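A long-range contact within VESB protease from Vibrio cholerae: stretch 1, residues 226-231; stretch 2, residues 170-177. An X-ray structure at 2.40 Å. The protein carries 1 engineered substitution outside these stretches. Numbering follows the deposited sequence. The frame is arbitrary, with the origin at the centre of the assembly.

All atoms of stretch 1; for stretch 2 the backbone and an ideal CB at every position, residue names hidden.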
ATOM      1  N   GLY A 226     -11.308  24.528   8.507  1.00145.48           N
ATOM      2  CA  GLY A 226     -12.623  23.900   8.537  1.00147.44           C
ATOM      3  C   GLY A 226     -12.720  22.601   7.752  1.00146.87           C
ATOM      4  O   GLY A 226     -13.666  22.393   7.006  1.00146.30           O
ATOM      5  N   THR A 227     -11.734  21.724   7.934  1.00 65.75           N
ATOM      6  CA  THR A 227     -11.698  20.388   7.316  1.00 62.89           C
ATOM      7  C   THR A 227     -11.268  19.278   8.326  1.00 60.05           C
ATOM      8  O   THR A 227     -10.664  19.543   9.391  1.00 59.13           O
ATOM      9  CB  THR A 227     -10.679  20.347   6.157  1.00 64.66           C
ATOM     10  OG1 THR A 227      -9.353  20.538   6.691  1.00 64.96           O
ATOM     11  CG2 THR A 227     -10.985  21.440   5.057  1.00 67.43           C
ATOM     12  N   TYR A 228     -11.591  18.047   7.957  1.00 55.76           N
ATOM     13  CA  TYR A 228     -11.148  16.854   8.636  1.00 53.55           C
ATOM     14  C   TYR A 228      -9.955  16.242   7.902  1.00 51.19           C
ATOM     15  O   TYR A 228      -9.675  16.591   6.761  1.00 53.25           O
ATOM     16  CB  TYR A 228     -12.269  15.803   8.595  1.00 54.01           C
ATOM     17  CG  TYR A 228     -13.611  16.284   9.086  1.00 55.73           C
ATOM     18  CD1 TYR A 228     -13.726  16.996  10.284  1.00 56.60           C
ATOM     19  CD2 TYR A 228     -14.765  15.979   8.387  1.00 56.45           C
ATOM     20  CE1 TYR A 228     -14.954  17.427  10.744  1.00 58.41           C
ATOM     21  CE2 TYR A 228     -16.003  16.412   8.831  1.00 58.87           C
ATOM     22  CZ  TYR A 228     -16.095  17.131  10.015  1.00 59.80           C
ATOM     23  OH  TYR A 228     -17.327  17.559  10.458  1.00 60.34           O
ATOM     24  N   GLY A 229      -9.286  15.296   8.547  1.00 47.49           N
ATOM     25  CA  GLY A 229      -8.283  14.473   7.905  1.00 44.34           C
ATOM     26  C   GLY A 229      -8.988  13.233   7.405  1.00 43.69           C
ATOM     27  O   GLY A 229      -9.927  12.743   8.044  1.00 41.82           O
ATOM     28  N   VAL A 230      -8.533  12.728   6.251  1.00 42.82           N
ATOM     29  CA  VAL A 230      -9.126  11.567   5.633  1.00 41.48           C
ATOM     30  C   VAL A 230      -8.142  10.408   5.665  1.00 39.90           C
ATOM     31  O   VAL A 230      -6.981  10.559   5.297  1.00 38.48           O
ATOM     32  CB  VAL A 230      -9.511  11.909   4.211  1.00 42.78           C
ATOM     33  CG1 VAL A 230     -10.033  10.686   3.501  1.00 42.83           C
ATOM     34  CG2 VAL A 230     -10.544  13.021   4.222  1.00 45.01           C
ATOM     35  N   TYR A 231      -8.630   9.249   6.086  1.00 39.63           N
ATOM     36  CA  TYR A 231      -7.784   8.097   6.386  1.00 38.49           C
ATOM     37  C   TYR A 231      -8.317   6.883   5.658  1.00 39.82           C
ATOM     38  O   TYR A 231      -9.517   6.601   5.697  1.00 42.24           O
ATOM     39  CB  TYR A 231      -7.776   7.830   7.894  1.00 38.02           C
ATOM     40  CG  TYR A 231      -7.295   9.009   8.702  1.00 38.02           C
ATOM     41  CD1 TYR A 231      -8.155  10.035   9.059  1.00 38.71           C
ATOM     42  CD2 TYR A 231      -5.968   9.107   9.078  1.00 37.74           C
ATOM     43  CE1 TYR A 231      -7.699  11.135   9.747  1.00 39.39           C
ATOM     44  CE2 TYR A 231      -5.501  10.181   9.789  1.00 38.68           C
ATOM     45  CZ  TYR A 231      -6.362  11.194  10.117  1.00 40.41           C
ATOM     46  OH  TYR A 231      -5.851  12.231  10.849  1.00 42.41           O
ATOM     47  N   UNK A 170     -20.085  14.961   3.570  1.00 64.06           N
ATOM     48  CA  UNK A 170     -20.559  16.286   3.269  1.00 67.21           C
ATOM     49  C   UNK A 170     -19.412  17.298   3.296  1.00 66.02           C
ATOM     50  O   UNK A 170     -19.321  18.169   2.411  1.00 67.86           O
ATOM     51  CB  UNK A 170     -21.656  16.689   4.257  1.00 67.21           C
ATOM     52  N   UNK A 171     -18.542  17.184   4.300  1.00 61.65           N
ATOM     53  CA  UNK A 171     -17.502  18.181   4.500  1.00 60.39           C
ATOM     54  C   UNK A 171     -16.384  17.991   3.486  1.00 58.72           C
ATOM     55  O   UNK A 171     -15.941  18.957   2.862  1.00 59.62           O
ATOM     56  CB  UNK A 171     -16.949  18.105   5.925  1.00 60.39           C
ATOM     57  N   UNK A 172     -15.957  16.742   3.307  1.00 55.54           N
ATOM     58  CA  UNK A 172     -14.769  16.442   2.516  1.00 54.70           C
ATOM     59  C   UNK A 172     -15.044  16.030   1.058  1.00 56.59           C
ATOM     60  O   UNK A 172     -14.247  16.337   0.174  1.00 57.13           O
ATOM     61  CB  UNK A 172     -13.987  15.325   3.209  1.00 54.70           C
ATOM     62  N   UNK A 173     -16.167  15.358   0.814  1.00 58.02           N
ATOM     63  CA  UNK A 173     -16.606  15.017  -0.520  1.00 60.99           C
ATOM     64  C   UNK A 173     -15.577  14.139  -1.264  1.00 61.47           C
ATOM     65  O   UNK A 173     -15.297  13.041  -0.816  1.00 61.35           O
ATOM     66  CB  UNK A 173     -16.879  16.298  -1.311  1.00 60.99           C
ATOM     67  N   UNK A 174     -15.031  14.599  -2.387  1.00 63.52           N
ATOM     68  CA  UNK A 174     -14.049  13.842  -3.160  1.00 63.59           C
ATOM     69  C   UNK A 174     -14.302  12.325  -3.142  1.00 62.32           C
ATOM     70  O   UNK A 174     -13.404  11.499  -2.893  1.00 60.05           O
ATOM     71  CB  UNK A 174     -12.646  14.132  -2.623  1.00 63.59           C
ATOM     72  N   UNK A 175     -15.564  11.986  -3.414  1.00 63.27           N
ATOM     73  CA  UNK A 175     -15.992  10.602  -3.622  1.00 63.80           C
ATOM     74  C   UNK A 175     -16.046   9.742  -2.372  1.00 62.34           C
ATOM     75  O   UNK A 175     -16.079   8.513  -2.473  1.00 64.66           O
ATOM     76  CB  UNK A 175     -15.054   9.934  -4.630  1.00 63.80           C
ATOM     77  N   UNK A 176     -16.073  10.389  -1.203  1.00 58.91           N
ATOM     78  CA  UNK A 176     -16.200   9.718   0.072  1.00 55.26           C
ATOM     79  C   UNK A 176     -17.629   9.246   0.194  1.00 56.87           C
ATOM     80  O   UNK A 176     -18.562   9.963  -0.174  1.00 60.65           O
ATOM     81  CB  UNK A 176     -15.809  10.631   1.236  1.00 55.26           C
ATOM     82  N   UNK A 177     -17.805   8.048   0.722  1.00 55.09           N
ATOM     83  CA  UNK A 177     -19.131   7.491   0.846  1.00 57.01           C
ATOM     84  C   UNK A 177     -19.685   7.846   2.209  1.00 56.89           C
ATOM     85  O   UNK A 177     -18.944   8.079   3.155  1.00 55.15           O
ATOM     86  CB  UNK A 177     -19.117   5.976   0.634  1.00 57.01           C
TER

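Position 170 lies in the helix, its CA-to-CB bond directed sideways and nothing of stretch 1 within 5.5 Å of its ideal CB. Stretch 1 sets no rule here. The deposited residue is Ile170, whose end leads away from the contact.

Position 171 is more constrained. Its CA-to-CB bond points toward stretch 1, and the ideal CB already sits 3.5 Å from Tyr228 CE2, a tight approach. A compact, largely apolar side chain suits such a place: alanine would be the minimal answer, valine or isoleucine a fuller one, and threonine could put its methyl to the ring. The residue is Val171, in the t rotamer. Its CG2 packs 3.4 Å from Tyr228 CE2, oblique to the ring, while CG1 reaches back to 4.0 Å from Gly226 O.

Position 172 also points toward stretch 1, but with more room: the ideal CB is 4.3 Å from Val230 CG2 and 5.3 Å from Tyr228 CD2. Beyond lies a space bordered by the Thr227 side chain, the Tyr228 ring and Val230, with a backbone NH at Tyr228 as well. A long, flexible apolar chain is favoured; leucine could cover part of the space, and glutamine could offer the NH an acceptor. The residue is Met172, bent by three successive m torsions. Its CG lies 4.0 Å from Tyr228 CD2 and 4.1 Å from Val230 CG2, SD comes 3.8 Å from Thr227 CB, and CE touches Tyr228 O at 3.4 Å. Tyr228 N gives SD a weak hydrogen bond of 3.6 Å.

Position 173 leaves the helix with positive phi and opens a type I' turn running to 176. It is out of reach of stretch 1; phi 60° with psi -119° is a combination that strongly favours glycine. It is nevertheless Gln173.

Position 174 also has positive phi and is free of stretch 1, so asparagine, aspartate or glycine would be expected. It is His174, whose ND1 donates to Met172 O at 2.9 Å.

At position 175 phi is 73°, which by itself favours glycine, and Gly175 is found.

Position 176 closes the turn, its N bonded to Gln173 O at 2.8 Å. CA-to-CB points toward stretch 1, yet nothing there lies within 5.5 Å of the ideal CB, so a side chain with some length, such as leucine, isoleucine or methionine, would suit the gap to Val230. Ile176 bridges it with CD1, 4.2 Å from Val230 CG2.

Position 177 is out of reach and unconstrained by this contact; it is Ser177.

Stretch 2, residues 170-177: IVMQHGIS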
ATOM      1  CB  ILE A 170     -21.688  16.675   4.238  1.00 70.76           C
ATOM      2  CG1 ILE A 170     -22.972  15.950   3.801  1.00 73.62           C
ATOM      3  CG2 ILE A 170     -21.882  18.193   4.297  1.00 73.65           C
ATOM      4  CD1 ILE A 170     -23.994  15.801   4.911  1.00 75.62           C
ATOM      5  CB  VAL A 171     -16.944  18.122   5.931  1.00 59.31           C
ATOM      6  CG1 VAL A 171     -15.801  19.113   6.099  1.00 59.95           C
ATOM      7  CG2 VAL A 171     -18.055  18.422   6.935  1.00 61.41           C
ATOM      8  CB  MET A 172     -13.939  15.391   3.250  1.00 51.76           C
ATOM      9  CG  MET A 172     -13.423  15.860   4.622  1.00 50.61           C
ATOM     10  SD  MET A 172     -12.595  17.466   4.575  1.00 53.25           S
ATOM     11  CE  MET A 172     -11.085  17.077   3.733  1.00 52.72           C
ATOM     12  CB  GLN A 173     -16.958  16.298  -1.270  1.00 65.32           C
ATOM     13  CG  GLN A 173     -17.907  17.205  -0.498  1.00 68.36           C
ATOM     14  CD  GLN A 173     -18.732  18.096  -1.404  1.00 73.75           C
ATOM     15  OE1 GLN A 173     -19.435  17.610  -2.302  1.00 76.67           O
ATOM     16  NE2 GLN A 173     -18.641  19.408  -1.194  1.00 76.27           N
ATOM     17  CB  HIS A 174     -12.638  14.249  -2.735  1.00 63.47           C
ATOM     18  CG  HIS A 174     -12.327  15.681  -3.052  1.00 67.83           C
ATOM     19  ND1 HIS A 174     -12.854  16.735  -2.336  1.00 69.96           N
ATOM     20  CD2 HIS A 174     -11.603  16.238  -4.053  1.00 72.35           C
ATOM     21  CE1 HIS A 174     -12.448  17.877  -2.863  1.00 72.88           C
ATOM     22  NE2 HIS A 174     -11.692  17.604  -3.910  1.00 74.48           N
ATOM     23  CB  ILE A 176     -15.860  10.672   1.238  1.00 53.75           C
ATOM     24  CG1 ILE A 176     -14.355  10.955   1.254  1.00 51.95           C
ATOM     25  CG2 ILE A 176     -16.289  10.081   2.576  1.00 52.20           C
ATOM     26  CD1 ILE A 176     -13.988  12.208   2.009  1.00 52.22           C
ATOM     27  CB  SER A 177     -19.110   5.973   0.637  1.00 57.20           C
ATOM     28  OG  SER A 177     -20.383   5.403   0.884  1.00 59.01           O
TER
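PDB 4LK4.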